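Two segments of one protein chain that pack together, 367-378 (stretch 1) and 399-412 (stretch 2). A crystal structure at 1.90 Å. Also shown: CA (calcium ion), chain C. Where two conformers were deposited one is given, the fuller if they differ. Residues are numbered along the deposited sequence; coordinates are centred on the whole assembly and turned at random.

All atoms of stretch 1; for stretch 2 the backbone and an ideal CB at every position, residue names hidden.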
# COMPACT_ATOMS: atom_id res chain seq x y z
N SER B 367 17.13 -4.95 19.45
CA SER B 367 18.51 -5.20 19.89
C SER B 367 18.88 -6.66 19.84
O SER B 367 20.04 -7.00 19.57
CB SER B 367 18.80 -4.64 21.29
OG SER B 367 18.09 -5.35 22.26
N GLY B 368 17.89 -7.52 20.07
CA GLY B 368 18.11 -8.95 20.04
C GLY B 368 18.40 -9.51 18.66
O GLY B 368 18.84 -10.65 18.56
N GLY B 369 18.16 -8.75 17.60
CA GLY B 369 18.47 -9.23 16.26
C GLY B 369 17.25 -9.70 15.49
O GLY B 369 17.30 -9.89 14.27
N TRP B 370 16.14 -9.91 16.19
CA TRP B 370 14.89 -10.28 15.54
C TRP B 370 14.25 -9.01 14.95
O TRP B 370 14.67 -7.90 15.26
CB TRP B 370 13.93 -10.95 16.54
CG TRP B 370 13.79 -10.20 17.86
CD1 TRP B 370 14.47 -10.46 19.03
CD2 TRP B 370 12.93 -9.09 18.14
NE1 TRP B 370 14.08 -9.56 20.02
CE2 TRP B 370 13.14 -8.71 19.50
CE3 TRP B 370 12.00 -8.36 17.37
CZ2 TRP B 370 12.44 -7.66 20.11
CZ3 TRP B 370 11.32 -7.30 17.97
CH2 TRP B 370 11.54 -6.97 19.33
N ILE B 371 13.25 -9.19 14.08
CA ILE B 371 12.60 -8.06 13.43
C ILE B 371 11.11 -7.99 13.78
O ILE B 371 10.56 -6.92 14.04
CB ILE B 371 12.76 -8.12 11.89
CG1 ILE B 371 14.25 -8.13 11.52
CG2 ILE B 371 12.05 -6.93 11.20
CD1 ILE B 371 14.49 -8.36 10.03
N VAL B 372 10.46 -9.16 13.79
CA VAL B 372 9.06 -9.21 14.18
C VAL B 372 8.97 -10.22 15.31
O VAL B 372 9.41 -11.34 15.15
CB VAL B 372 8.14 -9.68 13.02
CG1 VAL B 372 6.72 -9.85 13.56
CG2 VAL B 372 8.21 -8.65 11.86
N ILE B 373 8.43 -9.80 16.45
CA ILE B 373 8.29 -10.68 17.62
C ILE B 373 6.81 -10.85 18.00
O ILE B 373 5.99 -9.96 17.76
CB ILE B 373 9.15 -10.18 18.83
CG1 ILE B 373 9.25 -11.24 19.92
CG2 ILE B 373 8.59 -8.85 19.39
CD1 ILE B 373 10.42 -11.06 20.87
N SER B 374 6.44 -11.98 18.60
CA SER B 374 5.04 -12.16 18.96
C SER B 374 4.85 -12.21 20.48
O SER B 374 5.77 -12.46 21.21
CB SER B 374 4.51 -13.46 18.35
OG SER B 374 4.78 -13.51 16.95
N ALA B 375 3.62 -11.97 20.93
CA ALA B 375 3.22 -12.19 22.32
C ALA B 375 1.71 -12.26 22.35
O ALA B 375 1.07 -11.68 21.47
CB ALA B 375 3.70 -11.04 23.21
N GLU B 376 1.15 -12.94 23.34
CA GLU B 376 -0.27 -12.78 23.64
C GLU B 376 -1.12 -13.05 22.41
O GLU B 376 -2.05 -12.28 22.08
CB GLU B 376 -0.54 -11.37 24.24
CG GLU B 376 0.33 -11.06 25.47
CD GLU B 376 -0.05 -9.75 26.21
OE1 GLU B 376 -0.65 -8.84 25.59
OE2 GLU B 376 0.30 -9.63 27.41
N ILE B 377 -0.80 -14.15 21.72
CA ILE B 377 -1.52 -14.55 20.52
C ILE B 377 -2.83 -15.24 20.91
O ILE B 377 -2.82 -16.35 21.45
CB ILE B 377 -0.65 -15.48 19.61
CG1 ILE B 377 0.58 -14.70 19.08
CG2 ILE B 377 -1.48 -16.05 18.46
CD1 ILE B 377 0.23 -13.53 18.14
N LEU B 378 -3.95 -14.57 20.65
CA LEU B 378 -5.26 -15.18 20.90
C LEU B 378 -5.56 -16.23 19.81
O LEU B 378 -6.11 -17.31 20.08
CB LEU B 378 -6.37 -14.10 20.90
CG LEU B 378 -7.78 -14.62 21.23
CD1 LEU B 378 -7.87 -15.06 22.70
CD2 LEU B 378 -8.87 -13.57 20.93
N UNK B 399 17.65 -17.60 21.26
CA UNK B 399 16.59 -18.59 21.00
C UNK B 399 15.35 -18.07 20.26
O UNK B 399 14.26 -18.61 20.43
CB UNK B 399 16.14 -19.18 22.33
N UNK B 400 15.53 -17.03 19.44
CA UNK B 400 14.42 -16.41 18.74
C UNK B 400 14.64 -16.42 17.23
O UNK B 400 15.79 -16.38 16.77
CB UNK B 400 14.22 -14.98 19.24
N UNK B 401 13.56 -16.49 16.46
CA UNK B 401 13.66 -16.41 14.99
C UNK B 401 13.84 -14.95 14.59
O UNK B 401 13.66 -14.06 15.43
CB UNK B 401 12.42 -17.01 14.31
N UNK B 402 14.20 -14.70 13.33
CA UNK B 402 14.19 -13.33 12.82
C UNK B 402 12.75 -12.84 12.84
O UNK B 402 12.47 -11.68 13.19
CB UNK B 402 14.78 -13.25 11.41
N UNK B 403 11.85 -13.75 12.51
CA UNK B 403 10.44 -13.60 12.77
C UNK B 403 10.11 -14.62 13.85
O UNK B 403 10.32 -15.83 13.65
CB UNK B 403 9.60 -13.79 11.51
N UNK B 404 9.66 -14.15 15.01
CA UNK B 404 9.59 -15.03 16.16
C UNK B 404 8.18 -15.20 16.70
O UNK B 404 7.47 -14.20 16.91
CB UNK B 404 10.50 -14.50 17.27
N UNK B 405 7.78 -16.45 16.95
CA UNK B 405 6.49 -16.74 17.58
C UNK B 405 6.71 -17.62 18.82
O UNK B 405 6.56 -18.85 18.78
CB UNK B 405 5.55 -17.43 16.59
N UNK B 406 7.10 -16.99 19.93
CA UNK B 406 7.33 -17.73 21.17
C UNK B 406 8.61 -18.54 21.25
O UNK B 406 8.68 -19.51 22.00
CB UNK B 406 6.15 -18.68 21.40
N UNK B 407 9.64 -18.13 20.51
CA UNK B 407 10.91 -18.83 20.52
C UNK B 407 11.47 -18.98 21.93
O UNK B 407 11.93 -20.05 22.31
CB UNK B 407 11.92 -18.10 19.63
N UNK B 408 11.42 -17.90 22.70
CA UNK B 408 11.93 -17.92 24.05
C UNK B 408 10.95 -17.25 25.01
O UNK B 408 11.36 -16.71 26.02
CB UNK B 408 13.30 -17.23 24.11
N UNK B 409 9.66 -17.30 24.70
CA UNK B 409 8.65 -16.71 25.57
C UNK B 409 7.35 -17.48 25.46
O UNK B 409 7.19 -18.29 24.54
CB UNK B 409 8.43 -15.24 25.22
N UNK B 410 6.41 -17.23 26.38
CA UNK B 410 5.15 -18.00 26.40
C UNK B 410 4.03 -17.29 25.63
O UNK B 410 3.29 -16.46 26.18
CB UNK B 410 4.71 -18.24 27.84
N UNK B 411 3.92 -17.64 24.35
CA UNK B 411 3.11 -16.90 23.38
C UNK B 411 1.95 -17.73 22.85
O UNK B 411 0.85 -17.22 22.62
CB UNK B 411 3.98 -16.43 22.21
N UNK B 412 2.23 -19.01 22.63
CA UNK B 412 1.24 -19.97 22.16
C UNK B 412 0.92 -20.89 23.35
O UNK B 412 1.63 -21.87 23.62
CB UNK B 412 1.75 -20.76 20.95
CA CA C . 21.36 -11.33 19.01

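Position 399 lies beyond the reach of stretch 1, and its left-handed backbone (phi/psi 66/28°) suits asparagine or glycine; it is Asn-399, without contacts here. At position 400 the CA-to-CB bond points toward stretch 1, and an ideal CB would lie 4.5 Å from Trp-370 CD1. A long side chain could run along the indole, whether aliphatic or basic. Arg-400 does so, bringing NH1 to 3.2 Å from Trp-370 NE1. Both atoms are donors, so this is not a hydrogen bond; NE1 sits over one face of the guanidinium. The aliphatic part also packs, with Arg-400 CD 4.0 Å from Ile-373 CD1.

Position 401 points away, and an ideal CB would clash with the carbonyl oxygen of 403 at 2.5 Å, which calls for glycine. It is Gly-401, whose O lies 3.3 Å from Trp-370 CB.

At 402 the bond points sideways, and Ile-371 CD1 is 5.1 Å from the ideal CB, so a modest aliphatic group would fit. Val-402 places CG1 3.6 Å from Ile-371 CD1. Its carbonyl O accepts from two successive amides, Ile-371 N (2.8 Å) and Val-372 N (3.3 Å), opening the parallel strand pairing.

Position 403 shares a sheet face with Val-372, where any apolar side chain would suit; Ile-403 sets CG2 4.3 Å from Val-372 CB. Position 404 emerges on the face of Ile-373, its backbone N donating to Val-372 O at 2.8 Å. The nearby amides of 401 and 407 favour a short side chain with an acceptor, such as Asp or Asn. In Asp-404, OD1 accepts from Gly-401 N at 2.9 Å. OD2 accepts from the backbone N of 407, tying the loops before and after the strand together, while a water links OD2 to Ser-374 N. The backbone O of Asp-404 accepts from Ser-374 OG at 2.8 Å.

At 405, Ser-374 OG lies 4.0 Å from the ideal CB, so a small or branched residue could pack there; Val-405 CG2 comes within 3.7 Å of that OG. Positive phi (75°) favours glycine at 406, which is Gly-406; a water links its N to Ser-374 N. Positions 407 and 408 lie out of reach of stretch 1, which sets no demand on them; they are Gly-407 and Asn-408.

Position 409 points toward stretch 1 but across a gap that would suit a small polar group. Ser-409 OG reaches Ser-374 O through a water. At 410 the CA-to-CB bond points away from stretch 1, so many side chains would do; it is Ala-410, and a water joins its O to Glu-376 N.

The ideal CB of 411 lies 4.3 Å from Ala-375 CA, inviting a compact apolar residue. Val-411 CG1 packs 3.5 Å from Ile-377 CG1. Position 412 points away, so only a longer side chain could return; Leu-412 CD2 comes within 4.0 Å of Ile-377 CG2.

Stretch 2 (399-412) NRGVIDVGGNSAVL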
# COMPACT_ATOMS: atom_id res chain seq x y z
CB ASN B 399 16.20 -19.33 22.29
CG ASN B 399 17.24 -20.39 22.69
OD1 ASN B 399 17.71 -21.16 21.84
ND2 ASN B 399 17.61 -20.41 23.96
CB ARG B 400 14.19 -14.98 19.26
CG ARG B 400 13.59 -14.93 20.69
CD ARG B 400 13.56 -13.52 21.33
NE ARG B 400 14.90 -12.99 21.57
CZ ARG B 400 15.18 -11.89 22.27
NH1 ARG B 400 14.22 -11.16 22.82
NH2 ARG B 400 16.44 -11.51 22.39
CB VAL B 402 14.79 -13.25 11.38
CG1 VAL B 402 14.59 -11.84 10.77
CG2 VAL B 402 16.27 -13.69 11.41
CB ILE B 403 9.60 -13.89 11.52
CG1 ILE B 403 10.00 -12.92 10.41
CG2 ILE B 403 8.08 -13.80 11.86
CD1 ILE B 403 9.55 -13.37 9.04
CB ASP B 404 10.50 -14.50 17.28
CG ASP B 404 10.65 -15.51 18.43
OD1 ASP B 404 11.26 -16.57 18.19
OD2 ASP B 404 10.14 -15.26 19.55
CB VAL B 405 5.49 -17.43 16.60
CG1 VAL B 405 4.10 -17.46 17.21
CG2 VAL B 405 5.48 -16.69 15.25
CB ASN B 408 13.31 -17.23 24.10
CG ASN B 408 14.13 -17.63 25.33
OD1 ASN B 408 14.07 -18.75 25.80
ND2 ASN B 408 14.90 -16.68 25.85
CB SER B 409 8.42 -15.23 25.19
OG SER B 409 8.17 -15.10 23.79
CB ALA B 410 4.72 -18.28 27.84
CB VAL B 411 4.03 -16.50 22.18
CG1 VAL B 411 3.21 -15.88 21.02
CG2 VAL B 411 5.12 -15.54 22.66
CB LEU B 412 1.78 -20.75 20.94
CG LEU B 412 2.09 -19.93 19.66
CD1 LEU B 412 2.79 -20.78 18.53
CD2 LEU B 412 0.86 -19.21 19.10
O HOH W 1 21.95 -9.48 20.64
O HOH W 2 7.68 -14.24 20.05
O HOH W 3 7.01 -12.65 23.55
O HOH W 4 2.91 -13.71 25.49
O HOH W 5 20.43 -13.10 20.48
O HOH W 6 22.34 -9.79 17.34
O HOH W 7 23.52 -12.28 19.29
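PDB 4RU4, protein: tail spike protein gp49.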